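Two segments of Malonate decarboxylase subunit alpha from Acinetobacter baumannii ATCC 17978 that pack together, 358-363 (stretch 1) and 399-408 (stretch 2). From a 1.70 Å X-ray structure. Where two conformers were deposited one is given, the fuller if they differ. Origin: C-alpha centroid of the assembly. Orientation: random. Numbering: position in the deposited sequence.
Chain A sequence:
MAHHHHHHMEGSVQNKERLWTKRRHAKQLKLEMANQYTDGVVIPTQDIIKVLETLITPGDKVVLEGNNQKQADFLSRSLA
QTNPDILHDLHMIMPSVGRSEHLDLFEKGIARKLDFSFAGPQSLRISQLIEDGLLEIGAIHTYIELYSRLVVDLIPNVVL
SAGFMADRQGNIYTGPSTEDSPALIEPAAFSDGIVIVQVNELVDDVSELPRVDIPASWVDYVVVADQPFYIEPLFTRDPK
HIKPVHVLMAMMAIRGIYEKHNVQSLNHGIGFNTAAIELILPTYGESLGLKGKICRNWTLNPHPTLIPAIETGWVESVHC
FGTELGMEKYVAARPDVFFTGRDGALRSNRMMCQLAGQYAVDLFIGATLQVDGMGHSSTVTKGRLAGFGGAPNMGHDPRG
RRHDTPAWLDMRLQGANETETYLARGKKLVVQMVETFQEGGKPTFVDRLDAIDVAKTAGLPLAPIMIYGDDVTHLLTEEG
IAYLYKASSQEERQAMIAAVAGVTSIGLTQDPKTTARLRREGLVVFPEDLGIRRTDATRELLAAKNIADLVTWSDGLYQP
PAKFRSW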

# COMPACT_ATOMS: atom_id res chain seq x y z
N GLN A 358 4.60 0.77 5.65
CA GLN A 358 5.28 -0.30 4.91
C GLN A 358 6.48 0.22 4.13
O GLN A 358 7.59 -0.31 4.24
N TYR A 359 6.27 1.25 3.31
CA TYR A 359 7.23 1.61 2.27
C TYR A 359 8.16 2.75 2.64
O TYR A 359 9.20 2.90 2.00
N ALA A 360 7.80 3.60 3.61
CA ALA A 360 8.50 4.86 3.80
C ALA A 360 9.22 5.01 5.14
O ALA A 360 9.99 5.97 5.28
N VAL A 361 9.02 4.13 6.11
CA VAL A 361 9.68 4.30 7.40
C VAL A 361 10.77 3.24 7.59
O VAL A 361 10.72 2.14 7.03
N ASP A 362 11.75 3.59 8.43
CA ASP A 362 12.90 2.72 8.68
C ASP A 362 12.54 1.50 9.53
O ASP A 362 13.21 0.47 9.43
N LEU A 363 11.54 1.62 10.40
CA LEU A 363 11.45 0.67 11.50
C LEU A 363 10.01 0.51 11.97
O LEU A 363 9.24 1.48 12.00
N ARG A 399 9.45 -6.10 0.09
CA ARG A 399 10.33 -6.53 -0.99
C ARG A 399 10.10 -5.75 -2.28
O ARG A 399 10.83 -5.98 -3.26
N GLY A 400 9.11 -4.86 -2.32
CA GLY A 400 8.95 -3.94 -3.43
C GLY A 400 9.69 -2.65 -3.23
O GLY A 400 9.77 -1.83 -4.15
N ARG A 401 10.29 -2.45 -2.05
CA ARG A 401 11.00 -1.21 -1.75
C ARG A 401 12.36 -1.16 -2.44
O ARG A 401 13.13 -2.13 -2.43
N ARG A 402 12.67 0.00 -3.02
CA ARG A 402 13.94 0.23 -3.69
C ARG A 402 14.73 1.43 -3.16
O ARG A 402 15.95 1.46 -3.35
N HIS A 403 14.10 2.40 -2.50
CA HIS A 403 14.86 3.57 -2.07
C HIS A 403 15.63 3.27 -0.80
O HIS A 403 15.18 2.51 0.07
N ASP A 404 16.81 3.87 -0.71
CA ASP A 404 17.73 3.66 0.41
C ASP A 404 17.59 4.76 1.45
O ASP A 404 17.35 5.93 1.12
N THR A 405 17.73 4.36 2.71
CA THR A 405 17.97 5.23 3.84
C THR A 405 19.06 4.53 4.64
O THR A 405 19.28 3.33 4.45
N PRO A 406 19.75 5.25 5.54
CA PRO A 406 20.88 4.61 6.26
C PRO A 406 20.50 3.36 7.06
O PRO A 406 21.23 2.36 6.98
N ALA A 407 19.39 3.37 7.81
CA ALA A 407 19.03 2.18 8.58
C ALA A 407 18.73 1.00 7.66
O ALA A 407 19.13 -0.14 7.94
N TRP A 408 18.02 1.25 6.56
CA TRP A 408 17.65 0.18 5.64
C TRP A 408 18.88 -0.41 4.96
O TRP A 408 18.98 -1.63 4.80

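What sets this contact apart is how little of it is direct: a single hydrogen bond crosses between the two stretches, from Thr405 OG1 to Asp362 OD1 at 2.6 Å, and almost every other polar link passes through an ordered water. It illustrates a general principle, that two largely irregular segments, lacking the repeating ladder of paired strands, can be joined by water at many of the places where their polar groups do not meet.

The direct bond joins two side chains with ordinary rotamers. Asp362 leaves its backbone sideways, but with chi1 in the m well its carboxylate comes nearer to stretch 2. Thr405, at the N-cap position just before the helix that opens at Pro406, points toward stretch 1 in the p rotamer and donates a hydrogen bond to the carboxylate. That same hydroxyl oxygen accepts from Arg401 NH2 at 3.2 Å, so the arginine reaches the carboxylate through the threonine; Asp362 OD1 and Arg401 NH2 themselves lie 4.6 Å apart, beyond a salt bridge. The methyl of Ala407, also pointing toward stretch 1, packs against the acid, its CB 3.8 Å from Asp362 CG. Water 5 completes this end, accepting from Ala407 N at 3.0 Å and lying 2.8 Å from Asp362 OD2.

Arg401 is the organizer of the middle. Its CA-to-CB bond points sideways, and the chain is extended, t at chi1, chi2 and chi3. On its own stretch the guanidinium is held by the carbonyl of His403, with Arg401 NE 2.8 Å and Arg401 NH2 3.0 Å from His403 O. NH1 of the same group binds two waters. Water 1 accepts from Arg401 NH1 at 2.9 Å and donates to Gln358 O at 2.7 Å and Val361 O at 2.8 Å, bridging carbonyls three residues apart. Arg401 NH1 and Val361 O are themselves 3.6 Å apart, with the carbonyl at the edge of the guanidinium. Water 3 accepts from Arg401 NH1 at 2.7 Å and lies 2.6 Å from Asp362 OD1, a second indirect route between base and acid.

At the other end an aromatic ring packs against backbone. Tyr359 starts sideways, its chi1 of -95° off the usual wells, and its ring reaches stretch 2 edge-on: Tyr359 CE1 lies 3.6 Å from both Gly400 C and Arg401 N, while Tyr359 CD1 is 4.0 Å from Arg401 CB. Glycine suits this site, since an ideal CB on Gly400 would sit 2.4 Å from Tyr359 OH, a clash. Beside it, water 2 joins Gly400 N, at 2.9 Å, to Gln358 OE1, at 2.8 Å.

His403, in the p rotamer, points toward stretch 1 and brings its ring edge to the backbone, with His403 CE1 3.1 Å from Tyr359 O. That carbonyl is buried without a hydrogen-bonding partner in the model, so the close carbon is notable. Water 4 lies 2.8 Å from His403 NE2 and 2.6 Å from Ala360 O, linking the imidazole to the neighboring carbonyl.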

# COMPACT_ATOMS: atom_id res chain seq x y z
CB GLN A 358 4.31 -0.99 3.95
CG GLN A 358 5.08 -1.93 3.01
CD GLN A 358 4.25 -2.52 1.89
OE1 GLN A 358 4.81 -3.16 1.00
NE2 GLN A 358 2.94 -2.32 1.93
CB TYR A 359 6.49 2.01 0.99
CG TYR A 359 6.31 0.92 -0.02
CD1 TYR A 359 7.41 0.31 -0.61
CD2 TYR A 359 5.06 0.53 -0.42
CE1 TYR A 359 7.25 -0.68 -1.56
CE2 TYR A 359 4.89 -0.45 -1.38
CZ TYR A 359 5.99 -1.05 -1.94
OH TYR A 359 5.83 -2.02 -2.89
CB ALA A 360 7.53 6.04 3.64
CB VAL A 361 8.72 4.31 8.61
CG1 VAL A 361 7.63 5.37 8.43
CG2 VAL A 361 8.14 2.94 8.87
CB ASP A 362 14.00 3.47 9.43
CG ASP A 362 14.73 4.48 8.59
OD1 ASP A 362 14.71 4.38 7.34
OD2 ASP A 362 15.37 5.37 9.20
CB LEU A 363 12.35 1.12 12.67
CG LEU A 363 12.34 0.28 13.97
CD1 LEU A 363 13.74 0.22 14.55
CD2 LEU A 363 11.36 0.85 14.98
CB ARG A 399 10.17 -8.04 -1.21
CG ARG A 399 10.60 -8.90 0.01
CD ARG A 399 12.13 -8.99 0.14
NE ARG A 399 12.59 -9.68 1.36
CZ ARG A 399 12.74 -10.99 1.47
NH1 ARG A 399 12.48 -11.79 0.44
NH2 ARG A 399 13.16 -11.52 2.61
CB ARG A 401 11.18 -1.05 -0.24
CG ARG A 401 12.08 0.13 0.12
CD ARG A 401 12.15 0.46 1.60
NE ARG A 401 13.25 1.40 1.83
CZ ARG A 401 13.41 2.13 2.92
NH1 ARG A 401 12.53 2.07 3.92
NH2 ARG A 401 14.46 2.94 3.00
CB ARG A 402 13.71 0.41 -5.20
CG ARG A 402 13.02 -0.80 -5.87
CD ARG A 402 13.96 -2.02 -5.89
NE ARG A 402 13.36 -3.17 -6.57
CZ ARG A 402 12.69 -4.13 -5.95
NH1 ARG A 402 12.52 -4.09 -4.63
NH2 ARG A 402 12.16 -5.11 -6.65
CB HIS A 403 13.98 4.82 -1.88
CG HIS A 403 13.25 4.89 -0.56
ND1 HIS A 403 12.11 4.16 -0.30
CD2 HIS A 403 13.47 5.64 0.54
CE1 HIS A 403 11.67 4.44 0.91
NE2 HIS A 403 12.47 5.34 1.45
CB ASP A 404 19.18 3.62 -0.08
CG ASP A 404 19.57 4.88 -0.82
OD1 ASP A 404 18.96 5.18 -1.87
OD2 ASP A 404 20.48 5.58 -0.34
CB THR A 405 16.73 5.44 4.72
OG1 THR A 405 16.34 4.17 5.27
CG2 THR A 405 15.54 6.05 3.94
CB PRO A 406 21.38 5.74 7.17
CG PRO A 406 21.05 7.01 6.41
CD PRO A 406 19.70 6.70 5.78
CB ALA A 407 17.83 2.47 9.48
CB TRP A 408 16.66 0.74 4.62
CG TRP A 408 16.09 -0.21 3.61
CD1 TRP A 408 14.99 -1.01 3.77
CD2 TRP A 408 16.53 -0.39 2.27
NE1 TRP A 408 14.75 -1.71 2.60
CE2 TRP A 408 15.67 -1.33 1.66
CE3 TRP A 408 17.57 0.15 1.51
CZ2 TRP A 408 15.84 -1.76 0.35
CZ3 TRP A 408 17.73 -0.27 0.21
CH2 TRP A 408 16.87 -1.22 -0.36
O HOH W 1 10.09 0.64 4.70
O HOH W 2 6.86 -3.94 -0.69
O HOH W 3 12.90 4.32 5.45
O HOH W 4 11.89 6.89 3.68
O HOH W 5 18.07 5.92 8.51